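Lin1909 protein (PDB 3FIJ) binds manganese and, as a class I glutamine amidotransferase-like protein of the peptidase C26 family, possibly hydrolyses gamma-glutamyl-gamma-aminobutyrate. Local coordinates at residues L141-R146 and V174-H179; T128-I133 and F181-A186. All blocks are in the same frame, centred on the assembly; numbering follows the deposited sequence.

Interaction 1: residues L141-R146 and V174-H179; sequences LQHLQR and VNSLHH. With MN (manganese (II) ion), chain I.
Two loops of a class I glutamine amidotransferase-like fold meet here around a manganese site, joined by a single backbone bridge between Leu144 and Leu177. Metal coordination comes first. His143 ND1, Ser176 OG and His178 NE2 all bind MN, the serine oxygen at 2.2 Å, and water 1 takes a fourth position while donating a hydrogen bond to Asn175 O. His154 and Glu201 complete the six ligands. The other imidazole nitrogens are held from outside the two loops, His143 NE2 by Asp197 and His178 ND1 by Gln180. The two imidazoles run side by side with their planes 47° apart, and His143 CB sits over one face of the His178 ring, 3.9 Å from its centroid. Ser176 OG, anti to its backbone N (chi1 -165°), lies at the edge of the His143 ring, near its plane.

The hydrogen bonds then set the ligands in place. His143 O is gripped twice: Ser176 OG donates in the carbonyl plane onto a lone pair at 2.6 Å, and His178 N donates along a nearly linear N-H...O (171°) at 3.0 Å, lying out of the carbonyl plane and off its lone pairs. One carbonyl thus ties all three metal-binding residues of the two loops together, and the metal would be expected to polarise the serine hydroxyl. Gln145 brackets Ser176, its N donating to Ser176 O and its extended side chain bringing OE1 back to Ser176 N; Ser153 OG also bonds this OE1.

Apolar contact is minor: Leu144 and Leu177 cross at about a right angle, with Leu144 CD1 4.0 Å from Leu177 CD1.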
# COMPACT_ATOMS: atom_id res chain seq x y z
N LEU A 141 9.05 -31.56 -5.30
CA LEU A 141 9.90 -30.63 -4.57
C LEU A 141 9.36 -29.23 -4.83
O LEU A 141 8.42 -29.06 -5.59
CB LEU A 141 11.34 -30.72 -5.10
CG LEU A 141 12.04 -32.04 -4.81
CD1 LEU A 141 13.36 -32.08 -5.57
CD2 LEU A 141 12.25 -32.18 -3.30
N GLN A 142 9.95 -28.23 -4.19
CA GLN A 142 9.48 -26.87 -4.41
C GLN A 142 9.94 -26.41 -5.78
O GLN A 142 11.12 -26.54 -6.12
CB GLN A 142 10.05 -25.90 -3.37
CG GLN A 142 9.40 -24.52 -3.46
CD GLN A 142 9.90 -23.57 -2.40
OE1 GLN A 142 10.99 -23.01 -2.52
NE2 GLN A 142 9.10 -23.37 -1.36
N HIS A 143 9.02 -25.87 -6.57
CA HIS A 143 9.38 -25.38 -7.89
C HIS A 143 9.11 -23.89 -8.04
O HIS A 143 9.40 -23.30 -9.08
CB HIS A 143 8.68 -26.22 -8.97
CG HIS A 143 9.35 -27.54 -9.21
ND1 HIS A 143 10.39 -27.70 -10.09
CD2 HIS A 143 9.19 -28.74 -8.60
CE1 HIS A 143 10.85 -28.93 -10.02
NE2 HIS A 143 10.14 -29.58 -9.12
N LEU A 144 8.55 -23.29 -7.00
CA LEU A 144 8.34 -21.85 -6.97
C LEU A 144 9.25 -21.45 -5.82
O LEU A 144 8.80 -21.29 -4.69
CB LEU A 144 6.88 -21.49 -6.65
CG LEU A 144 6.63 -19.98 -6.63
CD1 LEU A 144 7.14 -19.35 -7.93
CD2 LEU A 144 5.14 -19.69 -6.45
N GLN A 145 10.53 -21.31 -6.12
CA GLN A 145 11.54 -20.99 -5.13
C GLN A 145 11.36 -19.63 -4.48
O GLN A 145 10.91 -18.68 -5.12
CB GLN A 145 12.94 -21.09 -5.75
CG GLN A 145 13.28 -19.97 -6.71
CD GLN A 145 14.65 -20.15 -7.36
OE1 GLN A 145 14.91 -21.16 -8.00
NE2 GLN A 145 15.51 -19.15 -7.20
N ARG A 146 11.72 -19.54 -3.21
CA ARG A 146 11.63 -18.29 -2.47
C ARG A 146 13.02 -17.68 -2.43
O ARG A 146 13.18 -16.48 -2.20
CB ARG A 146 11.10 -18.54 -1.05
CG ARG A 146 9.65 -19.01 -1.02
CD ARG A 146 8.79 -18.12 -1.92
NE ARG A 146 7.40 -18.57 -2.03
CZ ARG A 146 6.55 -18.14 -2.97
NH1 ARG A 146 6.95 -17.24 -3.87
NH2 ARG A 146 5.30 -18.59 -2.99
N VAL A 174 19.84 -25.45 -10.46
CA VAL A 174 19.14 -24.53 -11.34
C VAL A 174 17.95 -23.87 -10.63
O VAL A 174 17.40 -24.43 -9.68
CB VAL A 174 18.69 -25.33 -12.59
CG1 VAL A 174 17.20 -25.25 -12.77
CG2 VAL A 174 19.46 -24.86 -13.80
N ASN A 175 17.54 -22.68 -11.07
CA ASN A 175 16.42 -22.00 -10.40
C ASN A 175 15.05 -22.55 -10.82
O ASN A 175 14.96 -23.40 -11.70
CB ASN A 175 16.48 -20.48 -10.59
CG ASN A 175 16.47 -20.05 -12.05
OD1 ASN A 175 16.41 -20.87 -12.97
ND2 ASN A 175 16.52 -18.74 -12.26
N SER A 176 13.98 -22.07 -10.17
CA SER A 176 12.65 -22.57 -10.47
C SER A 176 11.56 -21.55 -10.10
O SER A 176 11.47 -21.11 -8.95
CB SER A 176 12.44 -23.89 -9.72
OG SER A 176 11.32 -24.61 -10.20
N LEU A 177 10.74 -21.19 -11.08
CA LEU A 177 9.65 -20.22 -10.89
C LEU A 177 8.40 -20.70 -11.62
O LEU A 177 7.84 -19.96 -12.43
CB LEU A 177 10.04 -18.85 -11.44
CG LEU A 177 11.08 -18.01 -10.69
CD1 LEU A 177 10.68 -17.89 -9.23
CD2 LEU A 177 12.44 -18.64 -10.80
N HIS A 178 7.95 -21.91 -11.32
CA HIS A 178 6.78 -22.43 -12.00
C HIS A 178 5.91 -23.31 -11.10
O HIS A 178 6.38 -23.84 -10.09
CB HIS A 178 7.21 -23.20 -13.25
CG HIS A 178 8.12 -24.37 -12.98
ND1 HIS A 178 7.65 -25.65 -12.81
CD2 HIS A 178 9.46 -24.43 -12.84
CE1 HIS A 178 8.67 -26.46 -12.57
NE2 HIS A 178 9.78 -25.74 -12.59
N HIS A 179 4.64 -23.43 -11.46
CA HIS A 179 3.72 -24.26 -10.70
C HIS A 179 3.06 -25.28 -11.62
O HIS A 179 2.20 -26.06 -11.19
CB HIS A 179 2.68 -23.41 -9.96
CG HIS A 179 1.49 -23.04 -10.79
ND1 HIS A 179 1.55 -22.13 -11.81
CD2 HIS A 179 0.21 -23.49 -10.75
CE1 HIS A 179 0.36 -22.02 -12.38
NE2 HIS A 179 -0.47 -22.84 -11.76
MN MN I . 11.64 -26.48 -11.37
O HOH W 1 12.86 -25.06 -12.65

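Interaction 2: residues T128-I133 and F181-A186; sequences TLYQDI and FIKKLA
Thr128 N is gripped by one hydrogen bond, to Lys184 O at 2.7 Å and 160°, in the carbonyl plane and on a lone pair. The other polar atoms of Thr128 take one bond each across the contact: its O accepts from Lys183 N, which stands above the carbonyl plane, and OG1, set between the backbone N and carbonyl carbon (chi1 63°), accepts from Lys184 N at 2.9 Å. Lys183 and Lys184 both face this one threonine, a classic beta bulge at the end of a two-stranded antiparallel sheet.

Further along, Leu129 and Ile182 form the non-hydrogen-bonded pair and Tyr130 and Phe181 the hydrogen-bonded one. Tyr130 N to Phe181 O is short, 2.7 Å, whereas the return bond from Phe181 N to Tyr130 O is weak.

The aliphatic part of Lys183 crosses one face of the Tyr130 ring at about a right angle, CG lying 3.7 Å from the ring centroid. The chain bends at chi3 (68°) and carries NZ on to a salt bridge with Glu80, while Tyr130 OH bonds Glu137. On the other aromatic, Ile133 CG1 comes in at the ring edge, 3.3 Å from Phe181 CE1. That ring also meets His143 and His178 edge-to-face, making it a second-shell neighbour of the manganese ligands.

Leu129 CD2 and Ile182 CG1 touch on the buried side, where Leu129 reaches Gln119 and Ile182 reaches Met118 and Asn122 of helix 116-124; Ile182 also packs on Ile200 and Val203 of strand 200-205.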
# COMPACT_ATOMS: atom_id res chain seq x y z
N THR A 128 0.92 -32.68 -23.00
CA THR A 128 -0.01 -32.14 -22.01
C THR A 128 0.76 -31.64 -20.80
O THR A 128 1.97 -31.84 -20.71
CB THR A 128 -1.05 -33.21 -21.53
OG1 THR A 128 -0.37 -34.28 -20.86
CG2 THR A 128 -1.82 -33.76 -22.72
N LEU A 129 0.06 -30.98 -19.88
CA LEU A 129 0.70 -30.43 -18.69
C LEU A 129 -0.11 -30.69 -17.43
O LEU A 129 -1.31 -30.93 -17.49
CB LEU A 129 0.84 -28.91 -18.84
CG LEU A 129 1.37 -28.31 -20.14
CD1 LEU A 129 1.20 -26.79 -20.11
CD2 LEU A 129 2.83 -28.71 -20.32
N TYR A 130 0.56 -30.65 -16.27
CA TYR A 130 -0.14 -30.77 -15.00
C TYR A 130 -0.51 -29.31 -14.76
O TYR A 130 0.35 -28.43 -14.87
CB TYR A 130 0.78 -31.23 -13.87
CG TYR A 130 1.09 -32.70 -13.85
CD1 TYR A 130 2.25 -33.19 -14.45
CD2 TYR A 130 0.23 -33.62 -13.23
CE1 TYR A 130 2.56 -34.54 -14.43
CE2 TYR A 130 0.52 -34.98 -13.20
CZ TYR A 130 1.69 -35.43 -13.81
OH TYR A 130 1.99 -36.77 -13.79
N GLN A 131 -1.77 -29.03 -14.45
CA GLN A 131 -2.21 -27.66 -14.21
C GLN A 131 -1.66 -27.01 -12.93
O GLN A 131 -1.57 -25.79 -12.85
CB GLN A 131 -3.73 -27.59 -14.23
CG GLN A 131 -4.31 -27.73 -15.62
CD GLN A 131 -5.80 -27.49 -15.67
OE1 GLN A 131 -6.34 -26.63 -14.95
NE2 GLN A 131 -6.49 -28.22 -16.54
N ASP A 132 -1.29 -27.83 -11.95
CA ASP A 132 -0.74 -27.33 -10.69
C ASP A 132 0.11 -28.40 -10.00
O ASP A 132 -0.12 -29.60 -10.20
CB ASP A 132 -1.85 -26.87 -9.74
CG ASP A 132 -1.32 -26.29 -8.43
OD1 ASP A 132 -0.51 -25.34 -8.48
OD2 ASP A 132 -1.71 -26.78 -7.35
N ILE A 133 1.07 -27.96 -9.20
CA ILE A 133 1.97 -28.85 -8.47
C ILE A 133 1.15 -29.78 -7.58
O ILE A 133 1.52 -30.93 -7.37
CB ILE A 133 2.98 -28.05 -7.59
CG1 ILE A 133 3.75 -27.04 -8.46
CG2 ILE A 133 4.00 -28.99 -6.93
CD1 ILE A 133 4.78 -26.17 -7.69
N PHE A 181 3.75 -28.32 -14.87
CA PHE A 181 4.77 -29.22 -15.41
C PHE A 181 4.31 -29.98 -16.64
O PHE A 181 3.11 -30.13 -16.89
CB PHE A 181 5.16 -30.30 -14.39
CG PHE A 181 5.48 -29.78 -13.03
CD1 PHE A 181 4.47 -29.42 -12.16
CD2 PHE A 181 6.80 -29.69 -12.61
CE1 PHE A 181 4.76 -28.98 -10.88
CE2 PHE A 181 7.11 -29.25 -11.33
CZ PHE A 181 6.09 -28.89 -10.46
N ILE A 182 5.27 -30.48 -17.41
CA ILE A 182 4.93 -31.29 -18.56
C ILE A 182 4.38 -32.59 -17.97
O ILE A 182 4.99 -33.19 -17.08
CB ILE A 182 6.18 -31.63 -19.41
CG1 ILE A 182 6.67 -30.39 -20.16
CG2 ILE A 182 5.85 -32.79 -20.37
CD1 ILE A 182 7.73 -30.67 -21.23
N LYS A 183 3.22 -33.02 -18.46
CA LYS A 183 2.62 -34.26 -17.98
C LYS A 183 2.99 -35.27 -19.05
O LYS A 183 3.93 -36.05 -18.89
CB LYS A 183 1.09 -34.12 -17.87
CG LYS A 183 0.40 -35.31 -17.18
CD LYS A 183 -1.01 -34.95 -16.69
CE LYS A 183 -1.98 -34.69 -17.85
NZ LYS A 183 -3.23 -33.98 -17.44
N LYS A 184 2.26 -35.24 -20.16
CA LYS A 184 2.54 -36.13 -21.27
C LYS A 184 3.45 -35.38 -22.25
O LYS A 184 3.09 -34.33 -22.78
CB LYS A 184 1.23 -36.55 -21.96
CG LYS A 184 1.41 -37.55 -23.09
CD LYS A 184 2.12 -38.81 -22.59
CE LYS A 184 2.29 -39.85 -23.71
NZ LYS A 184 3.06 -41.03 -23.23
N LEU A 185 4.64 -35.91 -22.48
CA LEU A 185 5.60 -35.31 -23.38
C LEU A 185 5.23 -35.53 -24.85
O LEU A 185 5.02 -36.66 -25.27
CB LEU A 185 6.99 -35.89 -23.12
CG LEU A 185 8.14 -35.34 -23.97
CD1 LEU A 185 8.49 -33.94 -23.48
CD2 LEU A 185 9.34 -36.27 -23.88
N ALA A 186 5.16 -34.45 -25.61
CA ALA A 186 4.83 -34.55 -27.03
C ALA A 186 5.85 -35.46 -27.74
O ALA A 186 7.01 -35.52 -27.35
CB ALA A 186 4.83 -33.16 -27.67

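Overall arrangement
Interaction 1 is the more buried of the two and is built round a metal, with histidine, serine and buried backbone groups doing the work; interaction 2 is partly buried, a small antiparallel sheet whose two lysines are exposed. The segments 174-179 and 181-186 follow each other almost directly, so one stretch of chain serves both contacts, while 128-133 precedes 141-146 by a short connection. The pair of contacts, with centres about 15 Å apart, share the Phe181 ring, and they meet again where the backbone oxygen of His179 touches Ile133. At 141-146 a second subunit also packs, reaching interaction 2 through Ile133.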